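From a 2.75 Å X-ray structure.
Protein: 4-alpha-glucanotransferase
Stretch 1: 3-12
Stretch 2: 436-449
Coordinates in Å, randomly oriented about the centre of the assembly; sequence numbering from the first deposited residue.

Stretch 1, residues 3-12: KKRASGVLMH
Stretch 2 436-449: LYATVSQTTITCMQ

Although more than 400 residues apart in sequence, the two stretches pair as parallel strands, and at their centre Gly8 leaves room for a neighbour: an ideal CB there would lie 3.0 Å from Ile445 CD1, a clash. Ile445 (chi1 m, chi2 m) bends its end into this space.

Strands 6-10 and 443-447 run at 28°, with Gly8 opposite Ile445 (CA-CA 4.7 Å), Val9 opposite Thr446 and Leu10 opposite Cys447 (CA-CA 4.8 Å each). The strand residues are extended, for example -161/173 at Gly8, -121/133 at Ile445 and -77/116 at Cys447. The ladder is firmest here: Gly8 N donates to Thr444 O (3.0 Å), Thr446 N to Gly8 O (2.9 Å) and Leu10 N to Thr446 O (2.8 Å, 167°). A weak bond from Met448 N to Leu10 O (3.4 Å) carries the pairing into the helix that begins right after Cys447, which sits at its N-cap position.

Leu10 (t, p) shares a face with Ile445 and Cys447, packing CB on Ile445 CG2 (3.6 Å) and CD2 on Cys447 SG (3.4 Å). On the other face Val9 (t) sets CG1 3.4 Å from Met448 CE; these apolar side chains suit their buried places. Ser7 OG donates weakly to Tyr437 OH (3.3 Å), which also hydrogen-bonds Thr446 OG1 (2.7 Å).

Before the strand, Arg5 (m, t, p) is long enough to reach a loop carbonyl; NH1 and NH2 bond weakly to Thr439 O (3.0 and 3.2 Å). The contact buries 832 Å², both sides summed.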

ATOM      1  N   LYS A   3       6.888   6.072 -26.792  1.00 57.05           N
ATOM      2  CA  LYS A   3       6.160   5.139 -25.924  1.00 63.80           C
ATOM      3  C   LYS A   3       4.755   5.661 -25.600  1.00 57.49           C
ATOM      4  O   LYS A   3       4.543   6.873 -25.485  1.00 55.16           O
ATOM      5  CB  LYS A   3       6.942   4.872 -24.634  1.00 53.18           C
ATOM      6  CG  LYS A   3       8.297   4.236 -24.887  1.00 60.94           C
ATOM      7  CD  LYS A   3       8.606   3.091 -23.887  1.00 70.48           C
ATOM      8  CE  LYS A   3       9.510   3.550 -22.703  1.00 59.02           C
ATOM      9  NZ  LYS A   3      10.910   3.264 -22.880  1.00 62.38           N
ATOM     10  N   LYS A   4       3.811   4.729 -25.442  1.00 52.60           N
ATOM     11  CA  LYS A   4       2.387   5.059 -25.346  1.00 47.43           C
ATOM     12  C   LYS A   4       2.087   5.770 -24.035  1.00 44.93           C
ATOM     13  O   LYS A   4       2.385   5.240 -22.962  1.00 53.96           O
ATOM     14  CB  LYS A   4       1.550   3.785 -25.444  1.00 51.84           C
ATOM     15  CG  LYS A   4       0.034   3.980 -25.415  1.00 54.79           C
ATOM     16  CD  LYS A   4      -0.511   4.695 -26.670  1.00 59.63           C
ATOM     17  CE  LYS A   4      -0.874   3.709 -27.789  1.00 59.39           C
ATOM     18  NZ  LYS A   4      -0.314   4.213 -29.093  1.00 55.76           N
ATOM     19  N   ARG A   5       1.499   6.962 -24.119  1.00 40.16           N
ATOM     20  CA  ARG A   5       1.131   7.714 -22.929  1.00 38.83           C
ATOM     21  C   ARG A   5      -0.172   7.178 -22.342  1.00 38.22           C
ATOM     22  O   ARG A   5      -0.922   6.458 -22.995  1.00 39.99           O
ATOM     23  CB  ARG A   5       0.993   9.200 -23.240  1.00 39.88           C
ATOM     24  CG  ARG A   5       2.311   9.954 -23.310  1.00 42.01           C
ATOM     25  CD  ARG A   5       2.191  11.226 -24.158  1.00 39.28           C
ATOM     26  NE  ARG A   5       1.447  12.285 -23.483  1.00 38.34           N
ATOM     27  CZ  ARG A   5       2.025  13.288 -22.835  1.00 36.66           C
ATOM     28  NH1 ARG A   5       3.349  13.352 -22.798  1.00 36.60           N
ATOM     29  NH2 ARG A   5       1.292  14.221 -22.238  1.00 34.35           N
ATOM     30  N   ALA A   6      -0.414   7.515 -21.078  1.00 40.03           N
ATOM     31  CA  ALA A   6      -1.521   6.963 -20.304  1.00 31.78           C
ATOM     32  C   ALA A   6      -1.652   7.752 -19.005  1.00 37.12           C
ATOM     33  O   ALA A   6      -0.831   8.620 -18.686  1.00 33.52           O
ATOM     34  CB  ALA A   6      -1.326   5.478 -20.011  1.00 37.49           C
ATOM     35  N   SER A   7      -2.710   7.443 -18.255  1.00 40.88           N
ATOM     36  CA  SER A   7      -2.966   8.099 -16.983  1.00 35.81           C
ATOM     37  C   SER A   7      -3.745   7.145 -16.093  1.00 37.78           C
ATOM     38  O   SER A   7      -4.218   6.082 -16.524  1.00 40.23           O
ATOM     39  CB  SER A   7      -3.726   9.417 -17.150  1.00 37.43           C
ATOM     40  OG  SER A   7      -5.105   9.243 -16.888  1.00 35.78           O
ATOM     41  N   GLY A   8      -3.830   7.522 -14.822  1.00 37.94           N
ATOM     42  CA  GLY A   8      -4.471   6.667 -13.842  1.00 33.83           C
ATOM     43  C   GLY A   8      -4.846   7.467 -12.621  1.00 34.57           C
ATOM     44  O   GLY A   8      -4.504   8.642 -12.481  1.00 35.33           O
ATOM     45  N   VAL A   9      -5.562   6.802 -11.728  1.00 32.54           N
ATOM     46  CA  VAL A   9      -6.120   7.442 -10.546  1.00 35.63           C
ATOM     47  C   VAL A   9      -5.567   6.731  -9.317  1.00 35.41           C
ATOM     48  O   VAL A   9      -5.390   5.508  -9.326  1.00 38.45           O
ATOM     49  CB  VAL A   9      -7.670   7.435 -10.608  1.00 40.51           C
ATOM     50  CG1 VAL A   9      -8.319   7.720  -9.268  1.00 33.84           C
ATOM     51  CG2 VAL A   9      -8.144   8.464 -11.630  1.00 43.10           C
ATOM     52  N   LEU A  10      -5.251   7.511  -8.278  1.00 36.60           N
ATOM     53  CA  LEU A  10      -4.673   6.997  -7.033  1.00 44.04           C
ATOM     54  C   LEU A  10      -5.749   6.993  -5.945  1.00 43.57           C
ATOM     55  O   LEU A  10      -6.056   8.026  -5.331  1.00 42.75           O
ATOM     56  CB  LEU A  10      -3.455   7.812  -6.607  1.00 37.87           C
ATOM     57  CG  LEU A  10      -2.853   7.365  -5.276  1.00 41.36           C
ATOM     58  CD1 LEU A  10      -1.971   6.130  -5.453  1.00 44.45           C
ATOM     59  CD2 LEU A  10      -2.069   8.479  -4.650  1.00 41.32           C
ATOM     60  N   MET A  11      -6.302   5.811  -5.693  1.00 44.43           N
ATOM     61  CA  MET A  11      -7.342   5.651  -4.683  1.00 41.21           C
ATOM     62  C   MET A  11      -7.264   4.267  -4.060  1.00 38.56           C
ATOM     63  O   MET A  11      -7.436   3.253  -4.748  1.00 36.91           O
ATOM     64  CB  MET A  11      -8.729   5.846  -5.263  1.00 43.23           C
ATOM     65  CG  MET A  11      -9.594   6.591  -4.319  1.00 43.97           C
ATOM     66  SD  MET A  11     -11.312   6.282  -4.638  1.00 64.59           S
ATOM     67  CE  MET A  11     -11.888   7.340  -3.347  1.00 48.21           C
ATOM     68  N   HIS A  12      -7.074   4.221  -2.757  1.00 34.54           N
ATOM     69  CA  HIS A  12      -7.016   2.933  -2.106  1.00 41.68           C
ATOM     70  C   HIS A  12      -8.417   2.354  -1.956  1.00 44.69           C
ATOM     71  O   HIS A  12      -9.403   3.083  -1.794  1.00 43.37           O
ATOM     72  CB  HIS A  12      -6.347   3.053  -0.740  1.00 41.65           C
ATOM     73  CG  HIS A  12      -5.903   1.742  -0.186  1.00 38.86           C
ATOM     74  ND1 HIS A  12      -5.559   1.572   1.135  1.00 40.99           N
ATOM     75  CD2 HIS A  12      -5.751   0.533  -0.777  1.00 41.46           C
ATOM     76  CE1 HIS A  12      -5.202   0.314   1.333  1.00 41.74           C
ATOM     77  NE2 HIS A  12      -5.314  -0.339   0.190  1.00 36.74           N
ATOM     78  N   LEU A 436       0.276  18.946 -14.768  1.00 44.11           N
ATOM     79  CA  LEU A 436       0.733  17.562 -14.604  1.00 36.65           C
ATOM     80  C   LEU A 436       0.482  16.730 -15.851  1.00 38.61           C
ATOM     81  O   LEU A 436       1.337  15.951 -16.278  1.00 38.08           O
ATOM     82  CB  LEU A 436       0.033  16.909 -13.407  1.00 37.31           C
ATOM     83  CG  LEU A 436       0.190  15.391 -13.188  1.00 34.73           C
ATOM     84  CD1 LEU A 436       1.618  14.990 -13.011  1.00 35.75           C
ATOM     85  CD2 LEU A 436      -0.570  14.956 -11.980  1.00 35.29           C
ATOM     86  N   TYR A 437      -0.714  16.844 -16.428  1.00 41.23           N
ATOM     87  CA  TYR A 437      -1.009  16.015 -17.584  1.00 39.70           C
ATOM     88  C   TYR A 437      -0.301  16.515 -18.826  1.00 42.12           C
ATOM     89  O   TYR A 437      -0.117  15.744 -19.774  1.00 39.42           O
ATOM     90  CB  TYR A 437      -2.522  15.946 -17.809  1.00 45.16           C
ATOM     91  CG  TYR A 437      -3.159  14.849 -17.005  1.00 38.26           C
ATOM     92  CD1 TYR A 437      -2.775  14.626 -15.693  1.00 39.57           C
ATOM     93  CD2 TYR A 437      -4.118  14.020 -17.558  1.00 43.31           C
ATOM     94  CE1 TYR A 437      -3.341  13.625 -14.949  1.00 43.05           C
ATOM     95  CE2 TYR A 437      -4.692  12.999 -16.816  1.00 43.50           C
ATOM     96  CZ  TYR A 437      -4.294  12.812 -15.512  1.00 37.98           C
ATOM     97  OH  TYR A 437      -4.830  11.804 -14.765  1.00 38.12           O
ATOM     98  N   ALA A 438       0.122  17.781 -18.834  1.00 45.02           N
ATOM     99  CA  ALA A 438       0.881  18.285 -19.970  1.00 38.90           C
ATOM    100  C   ALA A 438       2.339  17.833 -19.993  1.00 38.91           C
ATOM    101  O   ALA A 438       3.012  18.076 -21.002  1.00 46.42           O
ATOM    102  CB  ALA A 438       0.825  19.811 -19.992  1.00 39.53           C
ATOM    103  N   THR A 439       2.842  17.188 -18.937  1.00 33.96           N
ATOM    104  CA  THR A 439       4.255  16.830 -18.864  1.00 38.38           C
ATOM    105  C   THR A 439       4.588  15.663 -19.795  1.00 34.43           C
ATOM    106  O   THR A 439       3.722  14.893 -20.211  1.00 34.79           O
ATOM    107  CB  THR A 439       4.660  16.469 -17.428  1.00 38.69           C
ATOM    108  OG1 THR A 439       4.311  15.111 -17.143  1.00 36.82           O
ATOM    109  CG2 THR A 439       3.984  17.384 -16.417  1.00 39.82           C
ATOM    110  N   VAL A 440       5.875  15.520 -20.098  1.00 30.83           N
ATOM    111  CA  VAL A 440       6.318  14.513 -21.054  1.00 32.60           C
ATOM    112  C   VAL A 440       6.313  13.120 -20.440  1.00 37.81           C
ATOM    113  O   VAL A 440       6.756  12.156 -21.079  1.00 38.01           O
ATOM    114  CB  VAL A 440       7.713  14.855 -21.595  1.00 34.31           C
ATOM    115  CG1 VAL A 440       7.702  16.245 -22.165  1.00 34.18           C
ATOM    116  CG2 VAL A 440       8.757  14.733 -20.504  1.00 32.29           C
ATOM    117  N   SER A 441       5.840  13.010 -19.193  1.00 37.33           N
ATOM    118  CA  SER A 441       5.855  11.737 -18.478  1.00 38.62           C
ATOM    119  C   SER A 441       4.989  10.711 -19.197  1.00 39.18           C
ATOM    120  O   SER A 441       3.940  11.049 -19.749  1.00 42.55           O
ATOM    121  CB  SER A 441       5.354  11.927 -17.038  1.00 39.14           C
ATOM    122  OG  SER A 441       6.378  12.315 -16.136  1.00 37.19           O
ATOM    123  N   GLN A 442       5.423   9.444 -19.195  1.00 37.09           N
ATOM    124  CA  GLN A 442       4.637   8.429 -19.887  1.00 35.95           C
ATOM    125  C   GLN A 442       3.312   8.191 -19.189  1.00 41.33           C
ATOM    126  O   GLN A 442       2.299   7.965 -19.861  1.00 42.50           O
ATOM    127  CB  GLN A 442       5.422   7.122 -20.031  1.00 42.71           C
ATOM    128  CG  GLN A 442       5.505   6.228 -18.789  1.00 48.61           C
ATOM    129  CD  GLN A 442       6.431   5.016 -18.990  1.00 55.72           C
ATOM    130  OE1 GLN A 442       7.656   5.158 -19.131  1.00 52.35           O
ATOM    131  NE2 GLN A 442       5.843   3.820 -19.005  1.00 61.94           N
ATOM    132  N   THR A 443       3.290   8.286 -17.856  1.00 41.37           N
ATOM    133  CA  THR A 443       2.086   8.086 -17.062  1.00 34.94           C
ATOM    134  C   THR A 443       1.990   9.169 -16.002  1.00 31.42           C
ATOM    135  O   THR A 443       2.986   9.528 -15.385  1.00 39.86           O
ATOM    136  CB  THR A 443       2.073   6.709 -16.382  1.00 36.36           C
ATOM    137  OG1 THR A 443       2.438   5.690 -17.325  1.00 40.77           O
ATOM    138  CG2 THR A 443       0.690   6.399 -15.831  1.00 37.15           C
ATOM    139  N   THR A 444       0.792   9.689 -15.798  1.00 37.22           N
ATOM    140  CA  THR A 444       0.503  10.611 -14.713  1.00 34.96           C
ATOM    141  C   THR A 444      -0.672  10.064 -13.922  1.00 36.24           C
ATOM    142  O   THR A 444      -1.608   9.493 -14.497  1.00 41.09           O
ATOM    143  CB  THR A 444       0.170  12.010 -15.235  1.00 40.79           C
ATOM    144  OG1 THR A 444      -0.881  11.912 -16.212  1.00 39.11           O
ATOM    145  CG2 THR A 444       1.425  12.682 -15.853  1.00 33.33           C
ATOM    146  N   ILE A 445      -0.613  10.231 -12.606  1.00 36.63           N
ATOM    147  CA  ILE A 445      -1.620   9.688 -11.699  1.00 38.61           C
ATOM    148  C   ILE A 445      -2.254  10.828 -10.921  1.00 42.98           C
ATOM    149  O   ILE A 445      -1.551  11.683 -10.369  1.00 40.51           O
ATOM    150  CB  ILE A 445      -1.030   8.648 -10.735  1.00 39.21           C
ATOM    151  CG1 ILE A 445      -0.215   7.621 -11.507  1.00 40.07           C
ATOM    152  CG2 ILE A 445      -2.137   7.957  -9.997  1.00 38.53           C
ATOM    153  CD1 ILE A 445      -1.069   6.763 -12.386  1.00 37.41           C
ATOM    154  N   THR A 446      -3.579  10.826 -10.862  1.00 44.76           N
ATOM    155  CA  THR A 446      -4.340  11.879 -10.215  1.00 43.25           C
ATOM    156  C   THR A 446      -4.896  11.373  -8.894  1.00 41.94           C
ATOM    157  O   THR A 446      -5.484  10.287  -8.835  1.00 34.24           O
ATOM    158  CB  THR A 446      -5.456  12.361 -11.129  1.00 46.35           C
ATOM    159  OG1 THR A 446      -4.863  12.935 -12.306  1.00 45.96           O
ATOM    160  CG2 THR A 446      -6.328  13.398 -10.402  1.00 51.25           C
ATOM    161  N   CYS A 447      -4.672  12.145  -7.837  1.00 45.02           N
ATOM    162  CA  CYS A 447      -5.099  11.774  -6.498  1.00 43.25           C
ATOM    163  C   CYS A 447      -6.588  12.034  -6.394  1.00 49.96           C
ATOM    164  O   CYS A 447      -7.011  13.191  -6.484  1.00 55.57           O
ATOM    165  CB  CYS A 447      -4.344  12.600  -5.460  1.00 45.94           C
ATOM    166  SG  CYS A 447      -2.895  11.813  -4.694  1.00 77.63           S
ATOM    167  N   MET A 448      -7.383  10.978  -6.197  1.00 41.65           N
ATOM    168  CA  MET A 448      -8.834  11.151  -6.201  1.00 44.67           C
ATOM    169  C   MET A 448      -9.294  12.276  -5.273  1.00 47.36           C
ATOM    170  O   MET A 448     -10.359  12.863  -5.503  1.00 43.55           O
ATOM    171  CB  MET A 448      -9.519   9.827  -5.830  1.00 49.41           C
ATOM    172  CG  MET A 448     -11.045   9.895  -5.718  1.00 54.70           C
ATOM    173  SD  MET A 448     -11.870  10.254  -7.284  1.00 62.17           S
ATOM    174  CE  MET A 448     -11.307   8.903  -8.265  1.00 50.04           C
ATOM    175  N   GLN A 449      -8.506  12.613  -4.250  1.00 49.57           N
ATOM    176  CA  GLN A 449      -8.834  13.773  -3.424  1.00 48.16           C
ATOM    177  C   GLN A 449      -8.925  15.031  -4.273  1.00 53.32           C
ATOM    178  O   GLN A 449      -9.944  15.735  -4.256  1.00 57.89           O
ATOM    179  CB  GLN A 449      -7.786  13.963  -2.327  1.00 53.06           C
ATOM    180  CG  GLN A 449      -7.974  13.133  -1.077  1.00 44.34           C
ATOM    181  CD  GLN A 449      -7.326  11.767  -1.204  1.00 46.31           C
ATOM    182  OE1 GLN A 449      -7.298  11.159  -2.294  1.00 45.86           O
ATOM    183  NE2 GLN A 449      -6.788  11.278  -0.094  1.00 39.27           N
TER